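Local coordinates for putative pyrazinamidase/nicotinamidase (Streptococcus mutans, PDB 3S2S), which probably hydrolyses an amide such as nicotinamide or pyrazinamide, as a zinc-binding member of the isochorismatase family, at residues 44-50 with 61-65; 84-88 with 112-116; 162-168 with 191-195; 185-189 with 211-217. All coordinates share one frame; numbering follows the deposited sequence.

Interaction 1: residues 44-50 with 61-65. With CAD (cacodylic acid), chain F.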
loop_
_atom_site.group_PDB
_atom_site.type_symbol
_atom_site.label_atom_id
_atom_site.label_comp_id
_atom_site.label_asym_id
_atom_site.label_seq_id
_atom_site.Cartn_x
_atom_site.Cartn_y
_atom_site.Cartn_z
ATOM N N TYR A 44 4.903 -15.101 -19.138
ATOM C CA TYR A 44 5.409 -15.740 -20.350
ATOM C C TYR A 44 4.745 -17.099 -20.562
ATOM O O TYR A 44 5.387 -18.165 -20.503
ATOM C CB TYR A 44 6.946 -15.827 -20.353
ATOM C CG TYR A 44 7.462 -15.997 -21.757
ATOM C CD1 TYR A 44 7.407 -14.935 -22.663
ATOM C CD2 TYR A 44 7.960 -17.223 -22.189
ATOM C CE1 TYR A 44 7.847 -15.100 -23.985
ATOM C CE2 TYR A 44 8.413 -17.396 -23.505
ATOM C CZ TYR A 44 8.354 -16.328 -24.384
ATOM O OH TYR A 44 8.785 -16.513 -25.690
ATOM N N THR A 45 3.433 -17.056 -20.790
ATOM C CA THR A 45 2.645 -18.280 -20.854
ATOM C C THR A 45 2.057 -18.523 -22.242
ATOM O O THR A 45 2.063 -17.651 -23.123
ATOM C CB THR A 45 1.467 -18.241 -19.856
ATOM O OG1 THR A 45 0.569 -17.190 -20.234
ATOM C CG2 THR A 45 1.962 -18.024 -18.406
ATOM N N TYR A 46 1.532 -19.728 -22.427
ATOM C CA TYR A 46 0.942 -20.096 -23.710
ATOM C C TYR A 46 -0.105 -19.113 -24.220
ATOM O O TYR A 46 -0.089 -18.734 -25.397
ATOM C CB TYR A 46 0.384 -21.516 -23.649
ATOM C CG TYR A 46 1.399 -22.539 -24.114
ATOM C CD1 TYR A 46 2.539 -22.821 -23.356
ATOM C CD2 TYR A 46 1.219 -23.220 -25.309
ATOM C CE1 TYR A 46 3.480 -23.744 -23.785
ATOM C CE2 TYR A 46 2.157 -24.155 -25.749
ATOM C CZ TYR A 46 3.277 -24.419 -24.986
ATOM O OH TYR A 46 4.200 -25.351 -25.434
ATOM N N ASP A 47 -1.021 -18.677 -23.359
ATOM C CA ASP A 47 -2.050 -17.745 -23.841
ATOM C C ASP A 47 -1.520 -16.403 -24.334
ATOM O O ASP A 47 -2.158 -15.750 -25.166
ATOM C CB ASP A 47 -3.149 -17.523 -22.797
ATOM C CG ASP A 47 -4.237 -18.580 -22.873
ATOM O OD1 ASP A 47 -4.380 -19.219 -23.948
ATOM O OD2 ASP A 47 -4.927 -18.777 -21.862
ATOM N N PHE A 48 -0.349 -15.996 -23.851
ATOM C CA PHE A 48 0.238 -14.731 -24.284
ATOM C C PHE A 48 1.274 -14.855 -25.396
ATOM O O PHE A 48 1.689 -13.843 -25.961
ATOM C CB PHE A 48 0.871 -14.004 -23.101
ATOM C CG PHE A 48 -0.138 -13.425 -22.154
ATOM C CD1 PHE A 48 -1.003 -12.428 -22.573
ATOM C CD2 PHE A 48 -0.226 -13.880 -20.848
ATOM C CE1 PHE A 48 -1.946 -11.882 -21.690
ATOM C CE2 PHE A 48 -1.163 -13.337 -19.964
ATOM C CZ PHE A 48 -2.019 -12.342 -20.400
ATOM N N VAL A 49 1.692 -16.080 -25.695
ATOM C CA VAL A 49 2.849 -16.293 -26.558
ATOM C C VAL A 49 2.566 -17.234 -27.734
ATOM O O VAL A 49 2.993 -16.966 -28.859
ATOM C CB VAL A 49 4.049 -16.825 -25.752
ATOM C CG1 VAL A 49 5.310 -16.940 -26.640
ATOM C CG2 VAL A 49 4.309 -15.908 -24.525
ATOM N N ALA A 50 1.863 -18.331 -27.465
ATOM C CA ALA A 50 1.712 -19.405 -28.452
ATOM C C ALA A 50 0.846 -18.997 -29.641
ATOM O O ALA A 50 0.009 -18.101 -29.551
ATOM C CB ALA A 50 1.159 -20.664 -27.784
ATOM N N ALA A 61 6.523 -12.238 -29.466
ATOM C CA ALA A 61 6.673 -12.833 -28.132
ATOM C C ALA A 61 7.416 -14.160 -28.225
ATOM O O ALA A 61 8.246 -14.481 -27.371
ATOM C CB ALA A 61 5.316 -13.021 -27.456
ATOM N N GLN A 62 7.156 -14.923 -29.291
ATOM C CA GLN A 62 7.843 -16.206 -29.445
ATOM C C GLN A 62 9.328 -15.975 -29.677
ATOM O O GLN A 62 10.163 -16.791 -29.299
ATOM C CB GLN A 62 7.247 -17.006 -30.607
ATOM C CG GLN A 62 5.857 -17.569 -30.327
ATOM C CD GLN A 62 5.043 -17.748 -31.589
ATOM O OE1 GLN A 62 5.596 -17.960 -32.671
ATOM N NE2 GLN A 62 3.719 -17.674 -31.463
ATOM N N ALA A 63 9.652 -14.841 -30.288
ATOM C CA ALA A 63 11.028 -14.544 -30.648
ATOM C C ALA A 63 11.959 -14.478 -29.442
ATOM O O ALA A 63 13.164 -14.729 -29.576
ATOM C CB ALA A 63 11.106 -13.257 -31.464
ATOM N N ILE A 64 11.417 -14.167 -28.265
ATOM C CA ILE A 64 12.264 -14.051 -27.084
ATOM C C ILE A 64 12.391 -15.327 -26.268
ATOM O O ILE A 64 13.015 -15.319 -25.206
ATOM C CB ILE A 64 11.826 -12.889 -26.150
ATOM C CG1 ILE A 64 10.470 -13.177 -25.486
ATOM C CG2 ILE A 64 11.787 -11.581 -26.930
ATOM C CD1 ILE A 64 10.152 -12.210 -24.313
ATOM N N SER A 65 11.824 -16.419 -26.765
ATOM C CA SER A 65 11.733 -17.636 -25.952
ATOM C C SER A 65 13.093 -18.171 -25.470
ATOM O O SER A 65 13.251 -18.533 -24.307
ATOM C CB SER A 65 10.936 -18.719 -26.679
ATOM O OG SER A 65 10.894 -19.905 -25.907
HETATM AS AS CAD F . 0.055 -8.412 -19.801
HETATM C C1 CAD F . 0.620 -10.261 -20.045
HETATM C C2 CAD F . -1.837 -8.169 -20.328
HETATM O O1 CAD F . 1.086 -7.325 -20.456
#

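Interaction 2: residues 84-88 with 112-116. With ZN (zinc ion), chain E.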
loop_
_atom_site.group_PDB
_atom_site.type_symbol
_atom_site.label_atom_id
_atom_site.label_comp_id
_atom_site.label_asym_id
_atom_site.label_seq_id
_atom_site.Cartn_x
_atom_site.Cartn_y
_atom_site.Cartn_z
ATOM N N PHE A 84 8.107 -16.090 -10.762
ATOM C CA PHE A 84 7.153 -16.204 -11.869
ATOM C C PHE A 84 5.844 -15.557 -11.433
ATOM O O PHE A 84 5.196 -16.034 -10.504
ATOM C CB PHE A 84 6.941 -17.670 -12.269
ATOM C CG PHE A 84 8.171 -18.289 -12.887
ATOM C CD1 PHE A 84 8.390 -18.187 -14.244
ATOM C CD2 PHE A 84 9.114 -18.930 -12.100
ATOM C CE1 PHE A 84 9.517 -18.720 -14.818
ATOM C CE2 PHE A 84 10.259 -19.475 -12.664
ATOM C CZ PHE A 84 10.450 -19.377 -14.043
ATOM N N THR A 85 5.466 -14.467 -12.095
ATOM C CA THR A 85 4.290 -13.712 -11.653
ATOM C C THR A 85 3.301 -13.792 -12.801
ATOM O O THR A 85 3.507 -13.220 -13.874
ATOM C CB THR A 85 4.667 -12.269 -11.289
ATOM O OG1 THR A 85 5.204 -11.600 -12.442
ATOM C CG2 THR A 85 5.692 -12.288 -10.157
ATOM N N ILE A 86 2.246 -14.569 -12.571
ATOM C CA ILE A 86 1.456 -15.112 -13.666
ATOM C C ILE A 86 -0.025 -14.854 -13.493
ATOM O O ILE A 86 -0.633 -15.296 -12.515
ATOM C CB ILE A 86 1.638 -16.649 -13.759
ATOM C CG1 ILE A 86 3.126 -17.022 -13.784
ATOM C CG2 ILE A 86 0.876 -17.222 -14.960
ATOM C CD1 ILE A 86 3.900 -16.560 -15.043
ATOM N N ASP A 87 -0.602 -14.178 -14.485
ATOM C CA ASP A 87 -2.038 -13.936 -14.525
ATOM C C ASP A 87 -2.788 -15.243 -14.260
ATOM O O ASP A 87 -2.468 -16.286 -14.841
ATOM C CB ASP A 87 -2.402 -13.486 -15.931
ATOM C CG ASP A 87 -2.955 -12.091 -15.991
ATOM O OD1 ASP A 87 -2.696 -11.248 -15.080
ATOM O OD2 ASP A 87 -3.629 -11.840 -17.009
ATOM N N GLY A 88 -3.800 -15.186 -13.399
ATOM C CA GLY A 88 -4.636 -16.351 -13.126
ATOM C C GLY A 88 -6.079 -15.892 -13.008
ATOM O O GLY A 88 -6.447 -15.268 -12.001
ATOM N N GLY A 112 -3.451 -22.862 -20.866
ATOM C CA GLY A 112 -3.080 -21.500 -21.234
ATOM C C GLY A 112 -2.086 -20.860 -20.277
ATOM O O GLY A 112 -1.322 -19.975 -20.690
ATOM N N ARG A 113 -2.096 -21.296 -19.010
ATOM C CA ARG A 113 -1.193 -20.745 -17.989
ATOM C C ARG A 113 0.163 -21.450 -17.963
ATOM O O ARG A 113 1.037 -21.085 -17.175
ATOM C CB ARG A 113 -1.812 -20.819 -16.589
ATOM C CG ARG A 113 -3.106 -20.069 -16.440
ATOM C CD ARG A 113 -3.515 -20.047 -14.940
ATOM N NE ARG A 113 -2.788 -19.002 -14.205
ATOM C CZ ARG A 113 -2.313 -19.110 -12.965
ATOM N NH1 ARG A 113 -2.450 -20.230 -12.262
ATOM N NH2 ARG A 113 -1.687 -18.073 -12.416
ATOM N N ASP A 114 0.344 -22.458 -18.817
ATOM C CA ASP A 114 1.642 -23.128 -18.898
ATOM C C ASP A 114 2.691 -22.127 -19.363
ATOM O O ASP A 114 2.416 -21.341 -20.258
ATOM C CB ASP A 114 1.620 -24.261 -19.923
ATOM C CG ASP A 114 0.848 -25.483 -19.451
ATOM O OD1 ASP A 114 0.497 -25.563 -18.259
ATOM O OD2 ASP A 114 0.604 -26.371 -20.295
ATOM N N LEU A 115 3.890 -22.185 -18.785
ATOM C CA LEU A 115 5.006 -21.388 -19.286
ATOM C C LEU A 115 5.408 -21.837 -20.696
ATOM O O LEU A 115 5.346 -23.033 -21.030
ATOM C CB LEU A 115 6.204 -21.507 -18.348
ATOM C CG LEU A 115 5.989 -20.885 -16.970
ATOM C CD1 LEU A 115 7.067 -21.352 -15.998
ATOM C CD2 LEU A 115 6.002 -19.366 -17.151
ATOM N N TYR A 116 5.828 -20.880 -21.521
ATOM C CA TYR A 116 6.159 -21.175 -22.916
ATOM C C TYR A 116 7.662 -21.345 -23.096
ATOM O O TYR A 116 8.449 -20.610 -22.496
ATOM C CB TYR A 116 5.631 -20.048 -23.800
ATOM C CG TYR A 116 5.731 -20.326 -25.271
ATOM C CD1 TYR A 116 4.696 -20.956 -25.939
ATOM C CD2 TYR A 116 6.861 -19.959 -25.988
ATOM C CE1 TYR A 116 4.776 -21.212 -27.298
ATOM C CE2 TYR A 116 6.943 -20.191 -27.344
ATOM C CZ TYR A 116 5.903 -20.828 -27.990
ATOM O OH TYR A 116 5.994 -21.080 -29.352
HETATM ZN ZN ZN E . -5.191 -10.615 -17.452
HETATM O O HOH W 1 -4.333 -9.387 -15.767
HETATM O O HOH W 2 -3.937 -9.401 -18.695
#

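Interaction 3: residues 162-168 with 191-195. With CAD (cacodylic acid), chain F.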
loop_
_atom_site.group_PDB
_atom_site.type_symbol
_atom_site.label_atom_id
_atom_site.label_comp_id
_atom_site.label_asym_id
_atom_site.label_seq_id
_atom_site.Cartn_x
_atom_site.Cartn_y
_atom_site.Cartn_z
ATOM N N LEU A 162 13.449 -7.137 -14.865
ATOM C CA LEU A 162 12.149 -7.454 -15.456
ATOM C C LEU A 162 12.280 -8.162 -16.797
ATOM O O LEU A 162 13.061 -7.736 -17.645
ATOM C CB LEU A 162 11.317 -6.183 -15.633
ATOM C CG LEU A 162 11.162 -5.357 -14.353
ATOM C CD1 LEU A 162 10.269 -4.160 -14.672
ATOM C CD2 LEU A 162 10.547 -6.203 -13.230
ATOM N N THR A 163 11.526 -9.244 -16.965
ATOM C CA THR A 163 11.472 -9.979 -18.223
ATOM C C THR A 163 10.023 -10.372 -18.457
ATOM O O THR A 163 9.235 -10.414 -17.517
ATOM C CB THR A 163 12.286 -11.307 -18.155
ATOM O OG1 THR A 163 11.685 -12.201 -17.186
ATOM C CG2 THR A 163 13.751 -11.048 -17.781
ATOM N N GLY A 164 9.682 -10.690 -19.704
ATOM C CA GLY A 164 8.353 -11.216 -19.987
ATOM C C GLY A 164 7.546 -10.324 -20.909
ATOM O O GLY A 164 8.118 -9.571 -21.689
ATOM N N VAL A 165 6.221 -10.404 -20.804
ATOM C CA VAL A 165 5.300 -9.740 -21.737
ATOM C C VAL A 165 4.119 -9.157 -20.952
ATOM O O VAL A 165 3.874 -9.578 -19.825
ATOM C CB VAL A 165 4.772 -10.745 -22.822
ATOM C CG1 VAL A 165 5.921 -11.269 -23.688
ATOM C CG2 VAL A 165 4.046 -11.894 -22.161
ATOM N N LEU A 166 3.406 -8.164 -21.502
ATOM C CA LEU A 166 3.806 -7.426 -22.690
ATOM C C LEU A 166 4.549 -6.197 -22.167
ATOM O O LEU A 166 4.238 -5.682 -21.073
ATOM C CB LEU A 166 2.576 -6.955 -23.467
ATOM C CG LEU A 166 1.659 -7.981 -24.140
ATOM C CD1 LEU A 166 0.611 -7.226 -24.953
ATOM C CD2 LEU A 166 2.458 -8.882 -25.025
ATOM N N THR A 167 5.505 -5.708 -22.939
ATOM C CA THR A 167 6.369 -4.619 -22.481
ATOM C C THR A 167 5.568 -3.418 -21.979
ATOM O O THR A 167 5.908 -2.824 -20.941
ATOM C CB THR A 167 7.280 -4.151 -23.632
ATOM O OG1 THR A 167 7.735 -5.298 -24.358
ATOM C CG2 THR A 167 8.481 -3.403 -23.093
ATOM N N ASP A 168 4.514 -3.065 -22.718
ATOM C CA ASP A 168 3.743 -1.850 -22.454
ATOM C C ASP A 168 2.553 -2.036 -21.516
ATOM O O ASP A 168 1.853 -1.064 -21.227
ATOM C CB ASP A 168 3.254 -1.238 -23.782
ATOM C CG ASP A 168 2.408 -2.208 -24.584
ATOM O OD1 ASP A 168 2.889 -3.331 -24.842
ATOM O OD2 ASP A 168 1.255 -1.865 -24.939
ATOM N N ALA A 191 14.618 -9.894 -23.682
ATOM C CA ALA A 191 13.714 -10.813 -22.983
ATOM C C ALA A 191 12.401 -10.150 -22.558
ATOM O O ALA A 191 11.766 -10.581 -21.590
ATOM C CB ALA A 191 14.420 -11.408 -21.779
ATOM N N VAL A 192 11.995 -9.108 -23.274
ATOM C CA VAL A 192 10.656 -8.532 -23.127
ATOM C C VAL A 192 10.100 -8.331 -24.522
ATOM O O VAL A 192 10.871 -8.183 -25.477
ATOM C CB VAL A 192 10.626 -7.171 -22.366
ATOM C CG1 VAL A 192 10.965 -7.367 -20.891
ATOM C CG2 VAL A 192 11.548 -6.138 -23.009
ATOM N N ALA A 193 8.777 -8.366 -24.660
ATOM C CA ALA A 193 8.159 -8.153 -25.975
ATOM C C ALA A 193 6.716 -7.680 -25.888
ATOM O O ALA A 193 6.053 -7.889 -24.882
ATOM C CB ALA A 193 8.229 -9.435 -26.817
ATOM N N SER A 194 6.226 -7.047 -26.955
ATOM C CA SER A 194 4.802 -6.741 -27.055
ATOM C C SER A 194 4.318 -7.074 -28.464
ATOM O O SER A 194 5.125 -7.321 -29.355
ATOM C CB SER A 194 4.537 -5.249 -26.794
ATOM O OG SER A 194 3.130 -4.987 -26.770
ATOM N N LEU A 195 3.003 -7.074 -28.652
ATOM C CA LEU A 195 2.430 -7.316 -29.970
ATOM C C LEU A 195 2.680 -6.086 -30.802
ATOM O O LEU A 195 3.106 -6.164 -31.969
ATOM C CB LEU A 195 0.927 -7.571 -29.864
ATOM C CG LEU A 195 0.273 -8.112 -31.139
ATOM C CD1 LEU A 195 -1.023 -8.824 -30.809
ATOM C CD2 LEU A 195 0.031 -7.015 -32.162
HETATM AS AS CAD F . 0.055 -8.412 -19.801
HETATM C C1 CAD F . 0.620 -10.261 -20.045
HETATM C C2 CAD F . -1.837 -8.169 -20.328
HETATM O O1 CAD F . 1.086 -7.325 -20.456
#

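Interaction 4: residues 185-189 with 211-217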
loop_
_atom_site.group_PDB
_atom_site.type_symbol
_atom_site.label_atom_id
_atom_site.label_comp_id
_atom_site.label_asym_id
_atom_site.label_seq_id
_atom_site.Cartn_x
_atom_site.Cartn_y
_atom_site.Cartn_z
ATOM N N ILE A 185 15.698 -0.773 -11.026
ATOM C CA ILE A 185 15.042 -1.573 -12.067
ATOM C C ILE A 185 15.984 -1.801 -13.229
ATOM O O ILE A 185 16.631 -0.859 -13.709
ATOM C CB ILE A 185 13.803 -0.845 -12.620
ATOM C CG1 ILE A 185 12.851 -0.485 -11.480
ATOM C CG2 ILE A 185 13.117 -1.683 -13.695
ATOM C CD1 ILE A 185 11.760 0.506 -11.903
ATOM N N GLU A 186 16.094 -3.057 -13.647
ATOM C CA GLU A 186 16.766 -3.399 -14.893
ATOM C C GLU A 186 15.718 -4.039 -15.785
ATOM O O GLU A 186 14.818 -4.731 -15.301
ATOM C CB GLU A 186 17.924 -4.365 -14.631
ATOM C CG GLU A 186 18.972 -3.783 -13.705
ATOM C CD GLU A 186 20.167 -4.704 -13.470
ATOM O OE1 GLU A 186 19.999 -5.934 -13.529
ATOM O OE2 GLU A 186 21.291 -4.191 -13.238
ATOM N N VAL A 187 15.811 -3.783 -17.083
ATOM C CA VAL A 187 14.940 -4.460 -18.034
ATOM C C VAL A 187 15.820 -5.121 -19.073
ATOM O O VAL A 187 16.704 -4.482 -19.646
ATOM C CB VAL A 187 14.003 -3.474 -18.739
ATOM C CG1 VAL A 187 13.098 -4.222 -19.726
ATOM C CG2 VAL A 187 13.177 -2.712 -17.711
ATOM N N VAL A 188 15.602 -6.403 -19.329
ATOM C CA VAL A 188 16.453 -7.099 -20.286
ATOM C C VAL A 188 15.797 -6.987 -21.657
ATOM O O VAL A 188 14.771 -7.609 -21.899
ATOM C CB VAL A 188 16.606 -8.584 -19.901
ATOM C CG1 VAL A 188 17.505 -9.341 -20.915
ATOM C CG2 VAL A 188 17.137 -8.704 -18.466
ATOM N N GLN A 189 16.356 -6.159 -22.543
ATOM C CA GLN A 189 15.650 -5.840 -23.779
ATOM C C GLN A 189 15.341 -7.071 -24.633
ATOM O O GLN A 189 14.284 -7.145 -25.270
ATOM C CB GLN A 189 16.407 -4.788 -24.621
ATOM C CG GLN A 189 15.647 -4.423 -25.900
ATOM C CD GLN A 189 16.169 -3.170 -26.588
ATOM O OE1 GLN A 189 17.030 -2.463 -26.063
ATOM N NE2 GLN A 189 15.632 -2.883 -27.771
ATOM N N LEU A 211 11.431 6.254 -15.562
ATOM C CA LEU A 211 11.723 5.471 -14.360
ATOM C C LEU A 211 13.193 5.301 -14.015
ATOM O O LEU A 211 13.517 4.771 -12.961
ATOM C CB LEU A 211 11.059 4.088 -14.440
ATOM C CG LEU A 211 9.574 4.083 -14.784
ATOM C CD1 LEU A 211 9.040 2.641 -14.721
ATOM C CD2 LEU A 211 8.728 4.991 -13.891
ATOM N N GLY A 212 14.082 5.709 -14.916
ATOM C CA GLY A 212 15.508 5.567 -14.690
ATOM C C GLY A 212 15.994 4.126 -14.701
ATOM O O GLY A 212 17.043 3.811 -14.142
ATOM N N ALA A 213 15.229 3.244 -15.337
ATOM C CA ALA A 213 15.633 1.843 -15.445
ATOM C C ALA A 213 16.865 1.685 -16.327
ATOM O O ALA A 213 17.079 2.462 -17.262
ATOM C CB ALA A 213 14.482 0.998 -16.029
ATOM N N THR A 214 17.647 0.650 -16.052
ATOM C CA THR A 214 18.752 0.267 -16.919
ATOM C C THR A 214 18.238 -0.695 -17.976
ATOM O O THR A 214 17.760 -1.776 -17.646
ATOM C CB THR A 214 19.834 -0.454 -16.111
ATOM O OG1 THR A 214 20.285 0.403 -15.061
ATOM C CG2 THR A 214 21.028 -0.838 -17.018
ATOM N N ILE A 215 18.309 -0.290 -19.242
ATOM C CA ILE A 215 17.945 -1.180 -20.334
ATOM C C ILE A 215 19.201 -1.945 -20.721
ATOM O O ILE A 215 20.174 -1.373 -21.225
ATOM C CB ILE A 215 17.391 -0.400 -21.557
ATOM C CG1 ILE A 215 16.311 0.601 -21.113
ATOM C CG2 ILE A 215 16.880 -1.356 -22.625
ATOM C CD1 ILE A 215 15.101 -0.011 -20.405
ATOM N N ILE A 216 19.191 -3.223 -20.447
ATOM C CA ILE A 216 20.283 -4.094 -20.764
ATOM C C ILE A 216 20.093 -4.695 -22.137
ATOM O O ILE A 216 19.164 -5.402 -22.364
ATOM C CB ILE A 216 20.354 -5.243 -19.791
ATOM C CG1 ILE A 216 20.306 -4.753 -18.358
ATOM C CG2 ILE A 216 21.582 -6.043 -20.056
ATOM C CD1 ILE A 216 20.419 -5.792 -17.420
ATOM N N GLU A 217 21.042 -4.399 -23.020
ATOM C CA GLU A 217 21.003 -4.661 -24.458
ATOM C C GLU A 217 22.201 -5.485 -24.952
ATOM O O GLU A 217 22.663 -6.343 -24.268
ATOM C CB GLU A 217 20.976 -3.356 -25.242
ATOM C CG GLU A 217 19.999 -2.394 -24.756
ATOM C CD GLU A 217 20.079 -1.053 -25.416
ATOM O OE1 GLU A 217 20.303 -0.045 -24.766
ATOM O OE2 GLU A 217 19.887 -1.012 -26.616
HETATM O O HOH W 3 16.751 1.971 -11.428
#

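Interaction 1: residues 44-50 with 61-65
Y44 reaches across to the 61-65 turn, and its side chain can be traced from root to tip. With CG swung anti to the backbone N (chi1 -159°), CB directs the ring toward A61 and S65. One ring face is covered from within its own segment by V49 CG2, which sits offset toward the rim. Y44 CE1 meets I64 CG1 of the other segment at 3.6 Å, the two side chains running antiparallel alongside one another. At the tip, OH donates to A61 O over 2.7 Å, with the acceptor near the ring plane at its edge. The same hydroxyl packs against S65 CB at 3.2 Å.

A second grip comes from Q62, extended beyond CG: NE2 donates to V49 O at 2.8 Å, nearly straight at 165°. That bond lies in both the carbonyl plane and the amide plane, and D51 OD1 also binds NE2, which together should fix the amide rotation. V49 CG1 stands 4.0 Å from A61 CB.

On the short helix 46-49, F48 presents a ring face to cacodylate, whose C1 lies over the ring centre, 3.4 Å from CZ. F48 itself belongs to the ligand pocket, so segment 44-50 contributes both to this contact and to the pocket of the isochorismatase-family domain.

Interaction 2: residues 84-88 with 112-116
G88 and R113 have the closest pair of CA atoms, 7.4 Å apart, where the end of strand 81-87 passes the 3-10 turn and loop of 112-116. The two main chains exchange no hydrogen bonds; the bonds that cross all start from the R113 side chain.

The arginine is bent at chi3 (81°), which turns its guanidinium edge to the strand's carbonyls. It grips D87 O side-on with two nitrogens, NE at 2.8 Å and NH2 at 3.1 Å. NH2 also donates to I86 O over 3.0 Å. All three bonds stay close to the guanidinium plane. The geometry at the acceptors is less even: NH2 stands well above both carbonyl planes, whereas NE is tilted only 18° from that of D87. G88 CA covers one face of the group, 3.4 Å from NE. NH2 also forms a salt bridge with D136, and D87 O accepts from N106 ND2 as well.

D87, whose carbonyl is held this way, binds the zinc ion through OD2 at 2.0 Å, with H89, E98 and H105 as the other protein ligands. Its OD1 pairs with K137 and accepts from a zinc-bound water.

Apolar contacts continue along the strand, with L115 CD1 3.8 Å from F84 CE1 and L115 CD2 near I86 CD1. L115 also packs on helix 119-125, F84 meets Y123 of that helix edge-to-face, and strand 81-87 lies between strands 37-42 and 132-137 of the parallel sheet.

Interaction 3: residues 162-168 with 191-195
S194 and D168 are turned toward each other by their first torsions: OG of S194 lies anti to its own N (chi1 -175°), while D168 CG stands between N and the carbonyl carbon (chi1 58°). OG donates to OD1 at 2.6 Å, on the syn side of the carboxylate but 27° out of its plane. The bond lies just beyond a short parallel strand pairing in the isochorismatase fold, in which G164 is matched with V192, near the point where strand 159-165 gives way to helix 167-180.

G164 donates from N to A191 O (2.8 Å) and accepts at O from A193 N (3.3 Å), and it adopts backbone angles suited to glycine. T167 N then reaches A193 O at 3.0 Å from above the carbonyl plane, so the start of the helix is tied to the short strand. T167 OG1 has its partner in H200 of helix 197-209, which also packs against V192 and S194.

Between these ties the V165-L166 peptide is cis and faces the ligand. Together with C170 N it supplies amides to the bound cacodylate, consistent with the oxyanion hole of cysteine hydrolases. The L166 N-H points almost straight at cacodylate O1, 2.7 Å from N.

Interaction 4: residues 185-189 with 211-217
I185 to Q189 run alongside A213 to E217 as parallel neighbours, the axes of the strand segments 185-188 and 214-216 lying 4.7 Å apart at closest approach and inclined by 25°. In this alpha/beta isochorismatase fold, strand 214-216 is, within this chain, the last strand on this side of the sheet; the connection passes through the short strand 192-193 and helix 197-209 before returning as a parallel neighbour.

The register pairs E186 with T214, V187 with I215 and V188 with I216. Four backbone bonds carry it: T214 N to I185 O, V187 N to T214 O, I216 N to V187 O and Q189 N to I216 O. V187 therefore uses both its N and its O on this neighbour, whereas E186 turns its main chain to V160 and L162 of strand 159-165.

One face of the pair bears V187 and I215. I215 bends at chi2 (-59°), bringing CD1 back to 4.0 Å from V187 CB, and helix 197-209 covers both through L207. Nearby, A213 CB packs on I185 CG2 at 3.8 Å. L211 continues this apolar cover toward helix 167-180 and meets H173 of the second subunit.

The other face carries E186, V188, T214 and I216. The E186 and T214 side chains leave the sheet together, shoulder to shoulder, with E186 CG 4.2 Å from T214 CB, and I216 CD1 lies 3.9 Å from E186 OE1. That carboxylate oxygen has its salt-bridge partner in K37.

Where the strands begin, G212 turns with positive phi, and one water joins the two segments, accepting from I185 N at 3.0 Å and donating to G212 O at 3.3 Å.

How the interactions relate
Interactions 1, 2 and 3 lie around the zinc site and the cacodylic acid pocket, probably the active site, while interaction 4 lies away from it, with the V187 side chain about 12 Å from cacodylate. Interactions 1 and 3 each touch that ligand and pack directly together, I64 CD1 lying 3.5 Å from A191 C. Interaction 2 supplies the zinc ligand D87, whose side chain is about 4 Å from that of F48. Residues 44-50 probably bond to 112-116 too, Y44 O to Y116 N at 2.9 Å. Interactions 3 and 4 alternate along the chain and share the sheet: L162 N probably bonds to E186 O at 2.8 Å. Interactions 2 and 4 are farthest apart, their centres about 23 Å distant.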